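Local coordinates for extracellular solute-binding protein, family 5 (Chelativorans sp., PDB 6WM6) that binds EDTA and other aminopolycarboxylates in the periplasm, probably delivering them to an ABC transporter for uptake, at residues V39-P44 against I540-D545; D297-P302 against L534-A539; A84-P89 against N548-A553. All coordinates share one frame; numbering follows the deposited sequence.

Contact 1 (V39-P44 against I540-D545); sequences VNSGTP and ILNLRD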
loop_
_atom_site.group_PDB
_atom_site.type_symbol
_atom_site.label_atom_id
_atom_site.label_comp_id
_atom_site.label_asym_id
_atom_site.label_seq_id
_atom_site.Cartn_x
_atom_site.Cartn_y
_atom_site.Cartn_z
ATOM N N VAL A 39 -16.843 -7.350 10.540
ATOM C CA VAL A 39 -16.332 -7.270 11.915
ATOM C C VAL A 39 -16.819 -5.957 12.543
ATOM O O VAL A 39 -16.801 -4.901 11.917
ATOM C CB VAL A 39 -14.789 -7.308 11.870
ATOM C CG1 VAL A 39 -14.208 -7.067 13.299
ATOM C CG2 VAL A 39 -14.259 -8.660 11.344
ATOM N N ASN A 40 -17.251 -6.029 13.792
ATOM C CA ASN A 40 -17.603 -4.847 14.566
ATOM C C ASN A 40 -18.685 -4.004 13.903
ATOM O O ASN A 40 -18.589 -2.779 13.824
ATOM C CB ASN A 40 -16.365 -3.980 14.878
ATOM C CG ASN A 40 -16.658 -2.877 15.885
ATOM O OD1 ASN A 40 -17.589 -2.987 16.678
ATOM N ND2 ASN A 40 -15.883 -1.823 15.832
ATOM N N SER A 41 -19.755 -4.645 13.470
ATOM C CA SER A 41 -20.881 -3.939 12.903
ATOM C C SER A 41 -21.881 -3.556 13.997
ATOM O O SER A 41 -22.024 -4.238 15.007
ATOM C CB SER A 41 -21.601 -4.829 11.888
ATOM O OG SER A 41 -20.770 -5.070 10.755
ATOM N N GLY A 42 -22.570 -2.445 13.768
ATOM C CA GLY A 42 -23.614 -2.021 14.691
ATOM C C GLY A 42 -24.259 -0.752 14.190
ATOM O O GLY A 42 -23.886 -0.182 13.170
ATOM N N THR A 43 -25.282 -0.314 14.930
ATOM C CA THR A 43 -25.946 0.951 14.630
ATOM C C THR A 43 -25.621 1.922 15.755
ATOM O O THR A 43 -26.151 1.794 16.870
ATOM C CB THR A 43 -27.460 0.756 14.489
ATOM O OG1 THR A 43 -27.726 -0.116 13.375
ATOM C CG2 THR A 43 -28.130 2.102 14.241
ATOM N N PRO A 44 -24.743 2.889 15.533
ATOM C CA PRO A 44 -24.347 3.789 16.620
ATOM C C PRO A 44 -25.405 4.850 16.895
ATOM O O PRO A 44 -26.321 5.068 16.102
ATOM C CB PRO A 44 -23.053 4.432 16.111
ATOM C CG PRO A 44 -23.095 4.305 14.646
ATOM C CD PRO A 44 -23.988 3.142 14.290
ATOM N N ILE A 540 -16.615 2.207 19.839
ATOM C CA ILE A 540 -16.714 2.644 18.448
ATOM C C ILE A 540 -17.200 1.490 17.579
ATOM O O ILE A 540 -16.547 0.442 17.514
ATOM C CB ILE A 540 -15.371 3.176 17.937
ATOM C CG1 ILE A 540 -14.833 4.287 18.835
ATOM C CG2 ILE A 540 -15.555 3.710 16.517
ATOM C CD1 ILE A 540 -13.355 4.547 18.591
ATOM N N LEU A 541 -18.317 1.697 16.905
ATOM C CA LEU A 541 -18.933 0.717 16.023
ATOM C C LEU A 541 -18.630 1.043 14.571
ATOM O O LEU A 541 -18.420 2.197 14.204
ATOM C CB LEU A 541 -20.449 0.716 16.216
ATOM C CG LEU A 541 -20.951 0.418 17.635
ATOM C CD1 LEU A 541 -22.478 0.483 17.667
ATOM C CD2 LEU A 541 -20.437 -0.913 18.127
ATOM N N ASN A 542 -18.615 0.001 13.748
ATOM C CA ASN A 542 -18.359 0.011 12.307
ATOM C C ASN A 542 -16.927 0.357 11.988
ATOM O O ASN A 542 -16.602 0.651 10.833
ATOM C CB ASN A 542 -19.364 0.864 11.539
ATOM C CG ASN A 542 -20.776 0.387 11.756
ATOM O OD1 ASN A 542 -21.038 -0.807 11.689
ATOM N ND2 ASN A 542 -21.661 1.300 12.063
ATOM N N LEU A 543 -16.048 0.305 12.968
ATOM C CA LEU A 543 -14.616 0.481 12.793
ATOM C C LEU A 543 -13.993 -0.896 12.640
ATOM O O LEU A 543 -14.066 -1.734 13.563
ATOM C CB LEU A 543 -14.051 1.213 14.015
ATOM C CG LEU A 543 -12.523 1.309 14.071
ATOM C CD1 LEU A 543 -11.934 2.109 12.931
ATOM C CD2 LEU A 543 -12.118 1.896 15.432
ATOM N N ARG A 544 -13.359 -1.120 11.494
ATOM C CA ARG A 544 -12.774 -2.425 11.270
ATOM C C ARG A 544 -11.518 -2.280 10.445
ATOM O O ARG A 544 -11.316 -1.310 9.712
ATOM C CB ARG A 544 -13.767 -3.385 10.610
ATOM C CG ARG A 544 -14.143 -3.022 9.156
ATOM C CD ARG A 544 -15.147 -4.008 8.576
ATOM N NE ARG A 544 -16.404 -3.946 9.310
ATOM C CZ ARG A 544 -17.428 -3.166 9.021
ATOM N NH1 ARG A 544 -17.383 -2.335 8.005
ATOM N NH2 ARG A 544 -18.516 -3.216 9.781
ATOM N N ASP A 545 -10.688 -3.299 10.537
ATOM C CA ASP A 545 -9.493 -3.326 9.719
ATOM C C ASP A 545 -9.881 -3.431 8.251
ATOM O O ASP A 545 -10.851 -4.088 7.882
ATOM C CB ASP A 545 -8.601 -4.501 10.102
ATOM C CG ASP A 545 -7.202 -4.404 9.538
ATOM O OD1 ASP A 545 -6.776 -3.309 9.111
ATOM O OD2 ASP A 545 -6.534 -5.468 9.531
#
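The N-terminal loop ahead of strand 49-54 meets the C-terminal part of the chain here, along strand 540-541 and the loop that follows it. N40 is the central residue. Its CG is anti to the backbone N (chi1 -170°), which carries the amide between two carbonyls. N40 ND2 uses both hydrogens, giving one to I540 O at 2.9 Å and the other to L543 O at 2.9 Å; each N-H meets a carbonyl lone pair, and both oxygens lie in the plane of the amide. N40 O in turn takes N542 N at 2.8 Å, nearly along the C=O axis. The side chain of N542 then pairs with the peptide of G42: G42 N reaches OD1 at 3.1 Å and ND2 reaches G42 O at 2.9 Å, both donors standing above the carbonyl planes. At the other end, R544 NE lies 2.8 Å from V39 O, on a lone pair and near the guanidinium plane, while NH2 adds a weak second bond. With two side-chain amides and a guanidinium bonded mainly to backbone atoms, the loop is held chiefly by directional polar bonds, with L541 CD1 against P44 as the apolar part.

Contact 2 (D297-P302 against L534-A539); sequences DFQMNP and LIYKEA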
loop_
_atom_site.group_PDB
_atom_site.type_symbol
_atom_site.label_atom_id
_atom_site.label_comp_id
_atom_site.label_asym_id
_atom_site.label_seq_id
_atom_site.Cartn_x
_atom_site.Cartn_y
_atom_site.Cartn_z
ATOM N N ASP A 297 -10.065 -3.137 22.529
ATOM C CA ASP A 297 -10.048 -4.371 21.749
ATOM C C ASP A 297 -9.102 -4.158 20.582
ATOM O O ASP A 297 -8.587 -3.064 20.352
ATOM C CB ASP A 297 -11.450 -4.746 21.244
ATOM C CG ASP A 297 -11.609 -6.259 21.018
ATOM O OD1 ASP A 297 -10.602 -7.021 21.103
ATOM O OD2 ASP A 297 -12.755 -6.677 20.755
ATOM N N PHE A 298 -8.859 -5.234 19.825
ATOM C CA PHE A 298 -7.958 -5.115 18.686
ATOM C C PHE A 298 -8.319 -6.112 17.596
ATOM O O PHE A 298 -8.940 -7.144 17.852
ATOM C CB PHE A 298 -6.480 -5.249 19.109
ATOM C CG PHE A 298 -6.095 -6.587 19.647
ATOM C CD1 PHE A 298 -6.321 -6.910 20.971
ATOM C CD2 PHE A 298 -5.481 -7.520 18.829
ATOM C CE1 PHE A 298 -5.956 -8.145 21.480
ATOM C CE2 PHE A 298 -5.112 -8.762 19.329
ATOM C CZ PHE A 298 -5.351 -9.070 20.654
ATOM N N GLN A 299 -7.931 -5.760 16.381
ATOM C CA GLN A 299 -8.082 -6.588 15.184
ATOM C C GLN A 299 -6.725 -6.615 14.495
ATOM O O GLN A 299 -6.038 -5.587 14.413
ATOM C CB GLN A 299 -9.109 -6.007 14.236
ATOM C CG GLN A 299 -10.525 -5.927 14.784
ATOM C CD GLN A 299 -11.430 -5.091 13.922
ATOM O OE1 GLN A 299 -11.336 -5.099 12.698
ATOM N NE2 GLN A 299 -12.341 -4.332 14.548
ATOM N N MET A 300 -6.319 -7.785 13.989
ATOM C CA MET A 300 -5.082 -7.945 13.263
ATOM C C MET A 300 -5.299 -8.904 12.100
ATOM O O MET A 300 -5.951 -9.939 12.277
ATOM C CB MET A 300 -4.008 -8.545 14.167
ATOM C CG MET A 300 -3.673 -7.693 15.364
ATOM S SD MET A 300 -2.374 -8.396 16.381
ATOM C CE MET A 300 -1.013 -8.410 15.258
ATOM N N ASN A 301 -4.725 -8.575 10.944
ATOM C CA ASN A 301 -4.897 -9.370 9.734
ATOM C C ASN A 301 -3.616 -9.304 8.909
ATOM O O ASN A 301 -2.806 -8.378 9.068
ATOM C CB ASN A 301 -6.071 -8.843 8.894
ATOM C CG ASN A 301 -7.386 -8.985 9.592
ATOM O OD1 ASN A 301 -7.938 -10.076 9.726
ATOM N ND2 ASN A 301 -7.900 -7.864 10.077
ATOM N N PRO A 302 -3.430 -10.224 7.961
ATOM C CA PRO A 302 -2.315 -10.055 7.020
ATOM C C PRO A 302 -2.512 -8.826 6.147
ATOM O O PRO A 302 -3.559 -8.660 5.516
ATOM C CB PRO A 302 -2.333 -11.353 6.181
ATOM C CG PRO A 302 -3.139 -12.306 6.968
ATOM C CD PRO A 302 -4.117 -11.523 7.812
ATOM N N LEU A 534 -5.100 -2.850 14.476
ATOM C CA LEU A 534 -6.078 -1.808 14.789
ATOM C C LEU A 534 -6.486 -2.011 16.234
ATOM O O LEU A 534 -7.062 -3.035 16.580
ATOM C CB LEU A 534 -7.286 -1.939 13.870
ATOM C CG LEU A 534 -8.372 -0.890 14.004
ATOM C CD1 LEU A 534 -7.898 0.486 13.587
ATOM C CD2 LEU A 534 -9.591 -1.335 13.182
ATOM N N ILE A 535 -6.147 -1.052 17.091
ATOM C CA ILE A 535 -6.328 -1.165 18.536
ATOM C C ILE A 535 -7.154 0.041 18.955
ATOM O O ILE A 535 -6.798 1.185 18.620
ATOM C CB ILE A 535 -4.977 -1.202 19.265
ATOM C CG1 ILE A 535 -4.044 -2.255 18.649
ATOM C CG2 ILE A 535 -5.191 -1.511 20.768
ATOM C CD1 ILE A 535 -2.612 -2.229 19.187
ATOM N N TYR A 536 -8.262 -0.195 19.656
ATOM C CA TYR A 536 -9.277 0.852 19.741
ATOM C C TYR A 536 -10.215 0.637 20.913
ATOM O O TYR A 536 -10.315 -0.451 21.464
ATOM C CB TYR A 536 -10.103 0.914 18.434
ATOM C CG TYR A 536 -10.810 -0.396 18.142
ATOM C CD1 TYR A 536 -10.118 -1.457 17.560
ATOM C CD2 TYR A 536 -12.148 -0.597 18.458
ATOM C CE1 TYR A 536 -10.745 -2.675 17.327
ATOM C CE2 TYR A 536 -12.779 -1.795 18.220
ATOM C CZ TYR A 536 -12.068 -2.831 17.650
ATOM O OH TYR A 536 -12.653 -4.056 17.410
ATOM N N LYS A 537 -10.950 1.694 21.250
ATOM C CA LYS A 537 -12.011 1.602 22.238
ATOM C C LYS A 537 -13.253 0.980 21.607
ATOM O O LYS A 537 -13.769 1.486 20.601
ATOM C CB LYS A 537 -12.297 3.007 22.771
ATOM C CG LYS A 537 -11.165 3.562 23.627
ATOM C CD LYS A 537 -11.043 2.819 24.960
ATOM C CE LYS A 537 -9.843 3.272 25.795
ATOM N NZ LYS A 537 -10.086 4.580 26.451
ATOM N N GLU A 538 -13.745 -0.101 22.222
ATOM C CA GLU A 538 -14.812 -0.908 21.644
ATOM C C GLU A 538 -16.159 -0.215 21.622
ATOM O O GLU A 538 -17.073 -0.683 20.944
ATOM C CB GLU A 538 -14.898 -2.247 22.374
ATOM C CG GLU A 538 -15.397 -2.136 23.788
ATOM C CD GLU A 538 -15.144 -3.396 24.608
ATOM O OE1 GLU A 538 -14.680 -4.401 24.025
ATOM O OE2 GLU A 538 -15.396 -3.370 25.826
ATOM N N ALA A 539 -16.302 0.940 22.278
ATOM C CA ALA A 539 -17.490 1.748 22.071
ATOM C C ALA A 539 -17.677 2.182 20.631
ATOM O O ALA A 539 -18.788 2.551 20.244
ATOM C CB ALA A 539 -17.436 3.001 22.956
#
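Strand 297-299 and strand 534-537 run antiparallel, with D297/Y536 and Q299/L534 as hydrogen-bonded pairs and F298/I535 as the non-hydrogen-bonded pair between them. The backbone bonds are short and straight, D297 N to Y536 O measuring 2.9 Å. On the face shared by D297, Q299, L534 and Y536, the side chains of Q299 and Y536 reach across the strands to each other. Y536 takes the crowded first torsion, CG between the backbone N and the carbonyl carbon (chi1 60°), and this swings its ring over the neighbouring strand, with CD1 3.6 Å from D297 O. Q299 has CG anti to its carbonyl carbon and is extended beyond, so that NE2 meets Y536 OH at 2.9 Å. This hydrogen bond is almost straight (170°) and OH lies in the amide plane, although amide and ring stand nearly perpendicular, 88° apart. The second N-H of the amide goes to L543 O and its OE1 to D545 N, so three partners fix the rotation of the amide. L534 lies alongside Q299, pointing the same way. On the opposite face F298 also adopts the crowded torsion; its CB rests 3.9 Å from I535 CG1, while the ring leads away to V285 and A289 of helix 282-290. D297 turns its carboxylate along its own strand, OD1 weakly accepting from F298 N. D297 OD2 comes within 4.4 Å of E538 OE1, and two like charges so near may raise the proton affinity of one of them. Strand 534-537 also pairs through I535 with strand 274-275 on its other edge, and helices 263-268 and 282-290 pack against the F298/I535 face, a helix-backed mixed sheet as expected for a lobe of a periplasmic binding protein.

Contact 3 (A84-P89 against N548-A553); sequences AFMVQP and NQLGPA. With EDO (1,2-ethanediol), chain I; SO4 (sulfate ion), chain C; EDO (1,2-ethanediol), chain G.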
loop_
_atom_site.group_PDB
_atom_site.type_symbol
_atom_site.label_atom_id
_atom_site.label_comp_id
_atom_site.label_asym_id
_atom_site.label_seq_id
_atom_site.Cartn_x
_atom_site.Cartn_y
_atom_site.Cartn_z
ATOM N N ALA A 84 -14.734 6.784 -6.958
ATOM C CA ALA A 84 -15.620 5.996 -7.807
ATOM C C ALA A 84 -15.812 4.587 -7.254
ATOM O O ALA A 84 -16.950 4.096 -7.183
ATOM C CB ALA A 84 -15.095 5.961 -9.249
ATOM N N PHE A 85 -14.709 3.912 -6.887
ATOM C CA PHE A 85 -14.720 2.613 -6.252
ATOM C C PHE A 85 -13.840 2.681 -5.022
ATOM O O PHE A 85 -12.956 3.531 -4.918
ATOM C CB PHE A 85 -14.151 1.505 -7.173
ATOM C CG PHE A 85 -14.988 1.211 -8.391
ATOM C CD1 PHE A 85 -14.992 2.059 -9.484
ATOM C CD2 PHE A 85 -15.766 0.066 -8.437
ATOM C CE1 PHE A 85 -15.775 1.784 -10.612
ATOM C CE2 PHE A 85 -16.548 -0.210 -9.562
ATOM C CZ PHE A 85 -16.560 0.657 -10.637
ATOM N N MET A 86 -14.081 1.770 -4.073
ATOM C CA MET A 86 -13.317 1.713 -2.832
ATOM C C MET A 86 -12.925 0.284 -2.521
ATOM O O MET A 86 -13.726 -0.650 -2.670
ATOM C CB MET A 86 -14.138 2.290 -1.695
ATOM C CG MET A 86 -13.430 2.322 -0.344
ATOM S SD MET A 86 -11.801 3.097 -0.378
ATOM C CE MET A 86 -12.160 4.618 -1.274
ATOM N N VAL A 87 -11.677 0.117 -2.097
ATOM C CA VAL A 87 -11.173 -1.199 -1.712
ATOM C C VAL A 87 -11.743 -1.603 -0.364
ATOM O O VAL A 87 -11.707 -0.814 0.595
ATOM C CB VAL A 87 -9.640 -1.199 -1.670
ATOM C CG1 VAL A 87 -9.139 -2.629 -1.457
ATOM C CG2 VAL A 87 -9.041 -0.611 -2.957
ATOM N N GLN A 88 -12.272 -2.807 -0.299
ATOM C CA GLN A 88 -12.964 -3.360 0.854
ATOM C C GLN A 88 -12.066 -4.335 1.603
ATOM O O GLN A 88 -11.026 -4.771 1.092
ATOM C CB GLN A 88 -14.219 -4.121 0.391
ATOM C CG GLN A 88 -15.163 -3.312 -0.484
ATOM C CD GLN A 88 -15.732 -2.141 0.253
ATOM O OE1 GLN A 88 -16.492 -2.322 1.229
ATOM N NE2 GLN A 88 -15.378 -0.941 -0.153
ATOM N N PRO A 89 -12.473 -4.762 2.800
ATOM C CA PRO A 89 -11.567 -5.603 3.600
ATOM C C PRO A 89 -11.254 -6.939 2.980
ATOM O O PRO A 89 -10.192 -7.504 3.306
ATOM C CB PRO A 89 -12.286 -5.722 4.959
ATOM C CG PRO A 89 -13.016 -4.407 5.078
ATOM C CD PRO A 89 -13.497 -4.105 3.658
ATOM N N ASN A 548 -5.239 -3.110 3.658
ATOM C CA ASN A 548 -4.764 -2.750 2.343
ATOM C C ASN A 548 -4.419 -1.264 2.370
ATOM O O ASN A 548 -4.542 -0.599 3.398
ATOM C CB ASN A 548 -5.798 -3.070 1.285
ATOM C CG ASN A 548 -7.129 -2.448 1.595
ATOM O OD1 ASN A 548 -7.233 -1.207 1.644
ATOM N ND2 ASN A 548 -8.143 -3.260 1.835
ATOM N N GLN A 549 -3.969 -0.724 1.229
ATOM C CA GLN A 549 -3.508 0.658 1.233
ATOM C C GLN A 549 -4.590 1.658 1.572
ATOM O O GLN A 549 -4.276 2.763 2.017
ATOM C CB GLN A 549 -2.896 1.025 -0.105
ATOM C CG GLN A 549 -1.563 0.354 -0.339
ATOM C CD GLN A 549 -0.817 0.967 -1.509
ATOM O OE1 GLN A 549 -1.100 0.670 -2.658
ATOM N NE2 GLN A 549 0.117 1.846 -1.201
ATOM N N LEU A 550 -5.850 1.335 1.327
ATOM C CA LEU A 550 -6.914 2.299 1.628
ATOM C C LEU A 550 -7.132 2.408 3.130
ATOM O O LEU A 550 -7.252 3.522 3.665
ATOM C CB LEU A 550 -8.195 1.970 0.865
ATOM C CG LEU A 550 -8.223 2.457 -0.578
ATOM C CD1 LEU A 550 -8.382 3.967 -0.647
ATOM C CD2 LEU A 550 -7.008 2.029 -1.383
ATOM N N GLY A 551 -7.202 1.291 3.829
ATOM C CA GLY A 551 -7.126 1.296 5.271
ATOM C C GLY A 551 -8.456 1.527 5.977
ATOM O O GLY A 551 -9.521 1.662 5.340
ATOM N N PRO A 552 -8.413 1.572 7.318
ATOM C CA PRO A 552 -9.647 1.591 8.124
ATOM C C PRO A 552 -10.555 2.771 7.890
ATOM O O PRO A 552 -11.753 2.667 8.190
ATOM C CB PRO A 552 -9.138 1.552 9.575
ATOM C CG PRO A 552 -7.748 1.024 9.489
ATOM C CD PRO A 552 -7.188 1.402 8.132
ATOM N N ALA A 553 -10.061 3.897 7.402
ATOM C CA ALA A 553 -10.908 5.048 7.153
ATOM C C ALA A 553 -11.692 4.962 5.860
ATOM O O ALA A 553 -12.300 5.959 5.437
ATOM C CB ALA A 553 -10.093 6.353 7.227
HETATM C C1 EDO I . -5.480 -0.100 -4.900
HETATM O O1 EDO I . -5.276 -1.311 -5.635
HETATM C C2 EDO I . -4.992 -0.276 -3.468
HETATM O O2 EDO I . -3.570 -0.467 -3.427
HETATM S S SO4 C . 3.324 2.953 -3.043
HETATM O O1 SO4 C . 1.894 3.239 -3.169
HETATM O O2 SO4 C . 3.945 4.024 -2.269
HETATM O O3 SO4 C . 3.504 1.691 -2.321
HETATM O O4 SO4 C . 3.923 2.893 -4.368
HETATM C C1 EDO G . -14.939 7.394 3.608
HETATM O O1 EDO G . -14.319 7.617 4.873
HETATM C C2 EDO G . -16.407 7.830 3.638
HETATM O O2 EDO G . -17.235 6.937 4.438
HETATM O O HOH W 1 -7.898 -6.193 1.979
#
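Two backbone N-H groups grip N548 OD1: L550 N at 2.9 Å, in the carbonyl plane, and G551 N at 3.3 Å, a weak bond. CG of N548 sits between the backbone N and the carbonyl carbon (chi1 54°), the crowded position, and this folds the amide forward over its own loop. The other end of the amide faces segment 84-89: N548 ND2 gives a hydrogen to a water at 2.9 Å, which donates in turn to P89 O at 3.0 Å, and it also bonds weakly to N546 OD1. The bond to L550 N makes an Asx turn, and this turn presents the loop between strands 540-541 and 560-561 to strand 85-87, one half of a two-stranded antiparallel sheet with strand 93-95. V87 of that strand runs past N548 in the opposite direction, its CG1 3.5 Å from N548 ND2. An alanine in place of N548 would lose the Asx bond, the water bridge and the amide packed on V87, and would probably loosen the turn and its seat on the strand. L550 supplies the apolar half of the contact, parting its two methyls between neighbours. L550 CD2 meets V87 CG2 at 3.7 Å, the side chains crossing at about a right angle, while L550 CD1 touches M86 SD at 3.5 Å. M86 reaches it by leaving the backbone with CG anti to N and then bending at chi2 and chi3. Q88 points away from the loop and turns back on the end of strand 85-87, NE2 donating to M86 O from above the carbonyl plane. Q549, which does not touch segment 84-89, holds two molecules probably from the crystallisation liquor: OE1 accepts from a 1,2-ethanediol, and Q549 NE2 donates at 3.0 Å to O1 of a sulfate that R480 also binds.

Overall arrangement
All three contacts tie the last part of the chain, from strand 524-537 onward, to much earlier segments. Contact 3 lies nearest the centre of the chain, its own centre about 10 Å from it, and has no exposed residue among those that touch, whereas contacts 1 and 2 are about 23 and 19 Å out, each with exposed residues. Contact 2 rests on regular strand pairing, contact 1 on side chains bonded to irregular backbone, and contact 3 on apolar packing beside a water bridge. Contacts 1 and 2 adjoin, their centres about 10 Å apart: N301 probably bonds D545, and Q299 packs on V39. P89 and P552 of contact 3 pack against R544 and D545 of contact 1, and P552 also meets L534 of contact 2.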